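PDB 3KNZ: putative sugar binding protein from Salmonella enterica subsp. enterica serovar Typhimurium, which probably binds a phosphosugar or related carbohydrate derivative through its SIS fold, resembling the isomerase part of glutamine-fructose-6-phosphate transaminases, though its own activity is not established. Local coordinates for residues F71-C76 / L172-A177; A204-S209 / L314-F318. All blocks are in the same frame, centred on the assembly; numbering follows the deposited sequence.

Contact 1 of 2, residues F71-C76 / L172-A177; sequences FMQRWC and LALAVA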
ATOM      1  N   PHE A  71       9.419  -2.355 -15.011  1.00 24.88           N
ATOM      2  CA  PHE A  71      10.471  -2.004 -15.949  1.00 24.67           C
ATOM      3  C   PHE A  71      11.817  -2.122 -15.264  1.00 24.87           C
ATOM      4  O   PHE A  71      12.776  -2.612 -15.852  1.00 24.67           O
ATOM      5  CB  PHE A  71      10.266  -0.580 -16.481  1.00 24.83           C
ATOM      6  CG  PHE A  71      11.158  -0.234 -17.640  1.00 23.53           C
ATOM      7  CD1 PHE A  71      10.844  -0.670 -18.917  1.00 22.39           C
ATOM      8  CD2 PHE A  71      12.299   0.520 -17.457  1.00 24.68           C
ATOM      9  CE1 PHE A  71      11.644  -0.368 -19.985  1.00 22.95           C
ATOM     10  CE2 PHE A  71      13.112   0.827 -18.524  1.00 24.24           C
ATOM     11  CZ  PHE A  71      12.785   0.381 -19.791  1.00 23.66           C
HETATM   12  N   MSE A  72      11.882  -1.693 -14.010  1.00 25.66           N
HETATM   13  CA  MSE A  72      13.133  -1.770 -13.273  1.00 26.93           C
HETATM   14  C   MSE A  72      13.548  -3.192 -12.944  1.00 26.56           C
HETATM   15  O   MSE A  72      14.730  -3.525 -13.035  1.00 25.97           O
HETATM   16  CB  MSE A  72      13.067  -0.967 -11.988  1.00 28.23           C
HETATM   17  CG  MSE A  72      12.921   0.512 -12.216  1.00 31.11           C
HETATM   18 SE   MSE A  72      14.030   1.450 -10.928  0.75 44.72          SE
HETATM   19  CE  MSE A  72      15.738   0.680 -11.432  1.00  4.17           C
ATOM     20  N   GLN A  73      12.589  -4.023 -12.543  1.00 26.67           N
ATOM     21  CA  GLN A  73      12.890  -5.415 -12.232  1.00 27.29           C
ATOM     22  C   GLN A  73      13.532  -6.086 -13.415  1.00 26.58           C
ATOM     23  O   GLN A  73      14.571  -6.718 -13.294  1.00 26.53           O
ATOM     24  CB  GLN A  73      11.626  -6.208 -11.937  1.00 28.27           C
ATOM     25  CG  GLN A  73      10.978  -5.962 -10.619  1.00 31.67           C
ATOM     26  CD  GLN A  73       9.744  -6.818 -10.462  1.00 34.05           C
ATOM     27  OE1 GLN A  73       9.705  -7.717  -9.618  1.00 39.17           O
ATOM     28  NE2 GLN A  73       8.747  -6.583 -11.312  1.00 35.05           N
ATOM     29  N   ARG A  74      12.884  -5.945 -14.560  1.00 26.17           N
ATOM     30  CA  ARG A  74      13.328  -6.589 -15.783  1.00 26.90           C
ATOM     31  C   ARG A  74      14.750  -6.206 -16.166  1.00 26.58           C
ATOM     32  O   ARG A  74      15.609  -7.072 -16.334  1.00 26.72           O
ATOM     33  CB  ARG A  74      12.369  -6.234 -16.922  1.00 26.62           C
ATOM     34  CG  ARG A  74      12.594  -6.999 -18.217  1.00 28.94           C
ATOM     35  CD  ARG A  74      11.557  -6.587 -19.236  1.00 31.83           C
ATOM     36  NE  ARG A  74      10.217  -6.820 -18.717  1.00 33.65           N
ATOM     37  CZ  ARG A  74       9.128  -6.175 -19.122  1.00 36.07           C
ATOM     38  NH1 ARG A  74       9.209  -5.221 -20.043  1.00 39.50           N
ATOM     39  NH2 ARG A  74       7.950  -6.463 -18.582  1.00 34.56           N
ATOM     40  N   TRP A  75      15.002  -4.906 -16.269  1.00 26.27           N
ATOM     41  CA  TRP A  75      16.295  -4.425 -16.741  1.00 26.09           C
ATOM     42  C   TRP A  75      17.406  -4.369 -15.701  1.00 26.15           C
ATOM     43  O   TRP A  75      18.580  -4.342 -16.060  1.00 26.42           O
ATOM     44  CB  TRP A  75      16.119  -3.095 -17.465  1.00 25.63           C
ATOM     45  CG  TRP A  75      15.345  -3.285 -18.732  1.00 26.01           C
ATOM     46  CD1 TRP A  75      14.088  -2.837 -19.007  1.00 25.12           C
ATOM     47  CD2 TRP A  75      15.761  -4.039 -19.881  1.00 26.01           C
ATOM     48  NE1 TRP A  75      13.709  -3.237 -20.267  1.00 25.12           N
ATOM     49  CE2 TRP A  75      14.718  -3.975 -20.822  1.00 24.68           C
ATOM     50  CE3 TRP A  75      16.927  -4.742 -20.212  1.00 26.82           C
ATOM     51  CZ2 TRP A  75      14.802  -4.584 -22.066  1.00 25.31           C
ATOM     52  CZ3 TRP A  75      17.006  -5.350 -21.446  1.00 25.73           C
ATOM     53  CH2 TRP A  75      15.952  -5.269 -22.357  1.00 26.21           C
ATOM     54  N   CYS A  76      17.048  -4.356 -14.423  1.00 26.40           N
ATOM     55  CA  CYS A  76      18.052  -4.420 -13.363  1.00 26.08           C
ATOM     56  C   CYS A  76      18.346  -5.884 -13.063  1.00 24.75           C
ATOM     57  O   CYS A  76      19.409  -6.218 -12.558  1.00 24.65           O
ATOM     58  CB  CYS A  76      17.572  -3.717 -12.099  1.00 26.20           C
ATOM     59  SG  CYS A  76      17.386  -1.932 -12.281  1.00 31.95           S
ATOM     60  N   LEU A 172      17.621   4.753 -15.074  1.00 23.43           N
ATOM     61  CA  LEU A 172      18.544   4.096 -14.157  1.00 23.71           C
ATOM     62  C   LEU A 172      18.607   2.604 -14.501  1.00 24.04           C
ATOM     63  O   LEU A 172      19.694   2.032 -14.593  1.00 24.72           O
ATOM     64  CB  LEU A 172      18.132   4.307 -12.698  1.00 23.42           C
ATOM     65  CG  LEU A 172      18.997   3.591 -11.651  1.00 23.02           C
ATOM     66  CD1 LEU A 172      20.469   3.930 -11.830  1.00 20.20           C
ATOM     67  CD2 LEU A 172      18.541   3.922 -10.233  1.00 20.13           C
ATOM     68  N   ALA A 173      17.442   1.993 -14.718  1.00 23.77           N
ATOM     69  CA  ALA A 173      17.344   0.573 -15.066  1.00 23.54           C
ATOM     70  C   ALA A 173      18.127   0.251 -16.336  1.00 23.96           C
ATOM     71  O   ALA A 173      18.771  -0.799 -16.428  1.00 24.30           O
ATOM     72  CB  ALA A 173      15.884   0.164 -15.226  1.00 23.23           C
ATOM     73  N   LEU A 174      18.056   1.147 -17.321  1.00 23.74           N
ATOM     74  CA  LEU A 174      18.801   0.982 -18.573  1.00 23.17           C
ATOM     75  C   LEU A 174      20.300   1.117 -18.339  1.00 22.96           C
ATOM     76  O   LEU A 174      21.102   0.463 -19.019  1.00 23.36           O
ATOM     77  CB  LEU A 174      18.320   1.975 -19.638  1.00 22.44           C
ATOM     78  CG  LEU A 174      17.166   1.485 -20.523  1.00 24.29           C
ATOM     79  CD1 LEU A 174      16.217   0.550 -19.789  1.00 24.36           C
ATOM     80  CD2 LEU A 174      16.421   2.658 -21.159  1.00 23.02           C
ATOM     81  N   ALA A 175      20.675   1.962 -17.379  1.00 22.55           N
ATOM     82  CA  ALA A 175      22.078   2.144 -17.030  1.00 22.40           C
ATOM     83  C   ALA A 175      22.608   0.863 -16.379  1.00 22.64           C
ATOM     84  O   ALA A 175      23.716   0.419 -16.686  1.00 23.21           O
ATOM     85  CB  ALA A 175      22.258   3.337 -16.104  1.00 21.85           C
ATOM     86  N   VAL A 176      21.812   0.261 -15.495  1.00 22.23           N
ATOM     87  CA  VAL A 176      22.213  -0.980 -14.833  1.00 22.26           C
ATOM     88  C   VAL A 176      22.337  -2.114 -15.853  1.00 23.22           C
ATOM     89  O   VAL A 176      23.294  -2.895 -15.810  1.00 22.42           O
ATOM     90  CB  VAL A 176      21.230  -1.382 -13.698  1.00 22.27           C
ATOM     91  CG1 VAL A 176      21.514  -2.801 -13.206  1.00 18.57           C
ATOM     92  CG2 VAL A 176      21.298  -0.373 -12.546  1.00 18.72           C
ATOM     93  N   ALA A 177      21.377  -2.195 -16.775  1.00 24.34           N
ATOM     94  CA  ALA A 177      21.410  -3.229 -17.818  1.00 25.58           C
ATOM     95  C   ALA A 177      22.640  -3.041 -18.717  1.00 26.27           C
ATOM     96  O   ALA A 177      23.254  -4.016 -19.159  1.00 26.66           O
ATOM     97  CB  ALA A 177      20.116  -3.219 -18.642  1.00 24.71           C
TER
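In the SIS domain, helices 59-76 and 161-179 pack side by side through a knob-into-hole contact: the methyl of A173 sits among F71, M72, W75 and C76. Around it, A173 CB lies 3.8 Å from M72 CE and 4.0 Å from W75 CB, while C76 SG reaches A173 CA at 3.7 Å. M72, a selenomethionine, bends at chi2 and chi3 and brings its terminal methyl CE to that knob and on toward L172. Running almost parallel, with 12° between their directions and 8.1 Å between the segment axes, the two helices belong to the alpha/beta arrangement built on the first parallel sheet. With only methyls on A173 and A177, little side chain stands between them; W75 O meets A177 CB and also accepts a hydrogen bond from R182. L174 reaches across with CD1, which touches F71 CE2 and lies over one face of the W75 five-membered ring, 4.3 Å from its centroid, in a CH-pi contact. F71, its CG anti to the backbone N (chi1 -169°), turns one ring face to W75 CD1, which stands over its centre. V176 CG1 packs on C76 CA at 3.8 Å. Helix 185-215 packs on F71, W75 and L174 through M195, L191 and R188.

Contact 2 of 2, residues A204-S209 / L314-F318; sequences ALVTAS and LNFPF
L205, on helix 185-215, sets its CD1 over one face of the F316 ring, 3.8 Å from the ring centroid and 16° off the normal, a CH-pi contact offset toward the rim. P317 CD lies against the opposite face, also offset toward the rim, which holds the phenyl group between a leucine methyl of the helix and the proline that follows it in the chain. With CG anti to the backbone N (chi1 174°), the F316 side chain extends from the loop straight at the helix, and its far end, CZ, comes within 3.6 Å of L205 CA. Beside it, the A208 methyl approaches obliquely, 3.6 Å from F316 CD1, while A204 borders the ring with its carbonyl oxygen near F316 CE1 and its CB near CZ. The same L205 methyl also meets F318, with CD1 3.9 Å from F318 CE1. The two phenylalanines are turned edge to face: F316 CD2 stands over the centre of one F318 face, and F318 CG lies at the F316 edge. P317 between them is the centre of an inverse gamma turn, in which F318 N donates to F316 O. One turn along the helix from L205, S209 OG meets L314 CD2 at 3.9 Å. That hydroxyl is turned back on its own helix and donates to L205 O (2.8 Å) from above the carbonyl plane, on the face opposite S209 N, so one carbonyl takes two bonds. Strand 314-315, an outermost strand of the second parallel sheet within the chain, is bonded to strand 300-304 through L314, and helix 326-339 packs on L205, S209 and F318, with Y329 stacked on F318.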
ATOM      1  N   ALA A 204      -0.859  15.253 -29.052  1.00 22.77           N
ATOM      2  CA  ALA A 204      -2.162  14.959 -29.624  1.00 22.59           C
ATOM      3  C   ALA A 204      -3.101  14.476 -28.522  1.00 22.82           C
ATOM      4  O   ALA A 204      -4.282  14.804 -28.522  1.00 22.59           O
ATOM      5  CB  ALA A 204      -2.043  13.922 -30.732  1.00 21.56           C
ATOM      6  N   LEU A 205      -2.564  13.703 -27.580  1.00 23.18           N
ATOM      7  CA  LEU A 205      -3.351  13.184 -26.452  1.00 23.28           C
ATOM      8  C   LEU A 205      -3.794  14.311 -25.510  1.00 23.56           C
ATOM      9  O   LEU A 205      -4.888  14.258 -24.948  1.00 23.77           O
ATOM     10  CB  LEU A 205      -2.560  12.120 -25.680  1.00 22.62           C
ATOM     11  CG  LEU A 205      -3.208  11.512 -24.433  1.00 20.51           C
ATOM     12  CD1 LEU A 205      -4.588  10.933 -24.728  1.00 15.64           C
ATOM     13  CD2 LEU A 205      -2.289  10.448 -23.862  1.00 16.45           C
ATOM     14  N   VAL A 206      -2.946  15.324 -25.341  1.00 23.26           N
ATOM     15  CA  VAL A 206      -3.287  16.471 -24.503  1.00 23.01           C
ATOM     16  C   VAL A 206      -4.484  17.226 -25.106  1.00 23.33           C
ATOM     17  O   VAL A 206      -5.403  17.630 -24.390  1.00 23.36           O
ATOM     18  CB  VAL A 206      -2.082  17.435 -24.336  1.00 23.06           C
ATOM     19  CG1 VAL A 206      -2.513  18.730 -23.648  1.00 20.53           C
ATOM     20  CG2 VAL A 206      -0.951  16.762 -23.565  1.00 19.18           C
ATOM     21  N   THR A 207      -4.472  17.400 -26.426  1.00 23.70           N
ATOM     22  CA  THR A 207      -5.560  18.091 -27.123  1.00 23.41           C
ATOM     23  C   THR A 207      -6.856  17.287 -27.054  1.00 23.54           C
ATOM     24  O   THR A 207      -7.935  17.853 -26.901  1.00 23.32           O
ATOM     25  CB  THR A 207      -5.207  18.354 -28.609  1.00 23.28           C
ATOM     26  OG1 THR A 207      -4.018  19.148 -28.680  1.00 23.13           O
ATOM     27  CG2 THR A 207      -6.349  19.080 -29.329  1.00 18.98           C
ATOM     28  N   ALA A 208      -6.738  15.967 -27.165  1.00 23.73           N
ATOM     29  CA  ALA A 208      -7.898  15.089 -27.137  1.00 24.15           C
ATOM     30  C   ALA A 208      -8.462  15.000 -25.724  1.00 24.60           C
ATOM     31  O   ALA A 208      -9.675  14.961 -25.530  1.00 25.07           O
ATOM     32  CB  ALA A 208      -7.522  13.704 -27.659  1.00 23.57           C
ATOM     33  N   SER A 209      -7.574  14.978 -24.737  1.00 25.10           N
ATOM     34  CA  SER A 209      -7.979  14.919 -23.335  1.00 24.61           C
ATOM     35  C   SER A 209      -8.722  16.182 -22.906  1.00 24.80           C
ATOM     36  O   SER A 209      -9.701  16.110 -22.169  1.00 24.50           O
ATOM     37  CB  SER A 209      -6.757  14.704 -22.439  1.00 23.86           C
ATOM     38  OG  SER A 209      -6.196  13.416 -22.641  1.00 23.83           O
ATOM     39  N   LEU A 314     -13.372   8.261 -23.660  1.00 24.11           N
ATOM     40  CA  LEU A 314     -12.264   8.876 -24.378  1.00 23.77           C
ATOM     41  C   LEU A 314     -11.664   7.827 -25.287  1.00 23.19           C
ATOM     42  O   LEU A 314     -10.710   7.141 -24.913  1.00 22.35           O
ATOM     43  CB  LEU A 314     -11.186   9.429 -23.433  1.00 23.86           C
ATOM     44  CG  LEU A 314      -9.878   9.888 -24.115  1.00 24.25           C
ATOM     45  CD1 LEU A 314     -10.148  10.719 -25.379  1.00 17.13           C
ATOM     46  CD2 LEU A 314      -8.957  10.639 -23.139  1.00 20.77           C
ATOM     47  N   ASN A 315     -12.261   7.668 -26.462  1.00 23.61           N
ATOM     48  CA  ASN A 315     -11.722   6.753 -27.448  1.00 24.24           C
ATOM     49  C   ASN A 315     -10.604   7.497 -28.167  1.00 23.98           C
ATOM     50  O   ASN A 315     -10.837   8.518 -28.805  1.00 23.90           O
ATOM     51  CB  ASN A 315     -12.801   6.287 -28.411  1.00 24.94           C
ATOM     52  CG  ASN A 315     -12.265   5.349 -29.465  1.00 27.37           C
ATOM     53  OD1 ASN A 315     -11.438   5.735 -30.286  1.00 29.61           O
ATOM     54  ND2 ASN A 315     -12.753   4.111 -29.462  1.00 29.99           N
ATOM     55  N   PHE A 316      -9.383   6.999 -28.032  1.00 23.90           N
ATOM     56  CA  PHE A 316      -8.223   7.663 -28.597  1.00 24.40           C
ATOM     57  C   PHE A 316      -7.169   6.646 -29.022  1.00 24.13           C
ATOM     58  O   PHE A 316      -6.953   5.652 -28.337  1.00 24.80           O
ATOM     59  CB  PHE A 316      -7.649   8.631 -27.557  1.00 24.70           C
ATOM     60  CG  PHE A 316      -6.363   9.286 -27.973  1.00 25.74           C
ATOM     61  CD1 PHE A 316      -6.375  10.494 -28.659  1.00 25.37           C
ATOM     62  CD2 PHE A 316      -5.139   8.702 -27.667  1.00 24.91           C
ATOM     63  CE1 PHE A 316      -5.187  11.102 -29.048  1.00 25.46           C
ATOM     64  CE2 PHE A 316      -3.953   9.308 -28.042  1.00 26.29           C
ATOM     65  CZ  PHE A 316      -3.976  10.511 -28.738  1.00 25.37           C
ATOM     66  N   PRO A 317      -6.502   6.895 -30.156  1.00 23.76           N
ATOM     67  CA  PRO A 317      -5.490   5.961 -30.655  1.00 23.88           C
ATOM     68  C   PRO A 317      -4.173   5.981 -29.871  1.00 23.77           C
ATOM     69  O   PRO A 317      -3.166   6.456 -30.368  1.00 24.43           O
ATOM     70  CB  PRO A 317      -5.265   6.442 -32.095  1.00 23.51           C
ATOM     71  CG  PRO A 317      -5.583   7.896 -32.059  1.00 22.39           C
ATOM     72  CD  PRO A 317      -6.691   8.043 -31.064  1.00 23.43           C
ATOM     73  N   PHE A 318      -4.180   5.467 -28.650  1.00 24.47           N
ATOM     74  CA  PHE A 318      -2.967   5.431 -27.843  1.00 24.71           C
ATOM     75  C   PHE A 318      -1.894   4.612 -28.526  1.00 23.92           C
ATOM     76  O   PHE A 318      -2.200   3.670 -29.248  1.00 24.28           O
ATOM     77  CB  PHE A 318      -3.234   4.767 -26.487  1.00 25.55           C
ATOM     78  CG  PHE A 318      -4.171   5.530 -25.608  1.00 27.16           C
ATOM     79  CD1 PHE A 318      -3.686   6.448 -24.699  1.00 28.78           C
ATOM     80  CD2 PHE A 318      -5.536   5.321 -25.685  1.00 29.15           C
ATOM     81  CE1 PHE A 318      -4.543   7.155 -23.885  1.00 29.96           C
ATOM     82  CE2 PHE A 318      -6.398   6.022 -24.875  1.00 30.66           C
ATOM     83  CZ  PHE A 318      -5.902   6.944 -23.973  1.00 29.46           C
TER

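Contacts 1 and 2 come in series along the chain, and their centres are 29 Å apart; about 17 Å separates their nearest atoms, so they do not meet directly. Contact 1 joins two helices beside the first five-stranded parallel sheet; contact 2 sets a helix against an outermost strand of the second sheet, and the loop after it, and this sheet has the same 2-1-3-4-5 strand order. The long helix 185-215, which follows helix 161-179 in the chain, relates them: its earlier part packs on contact 1 and its later part supplies 204-209. It therefore spans both sheet units, in keeping with the paired SIS domains of the GlmS isomerase family.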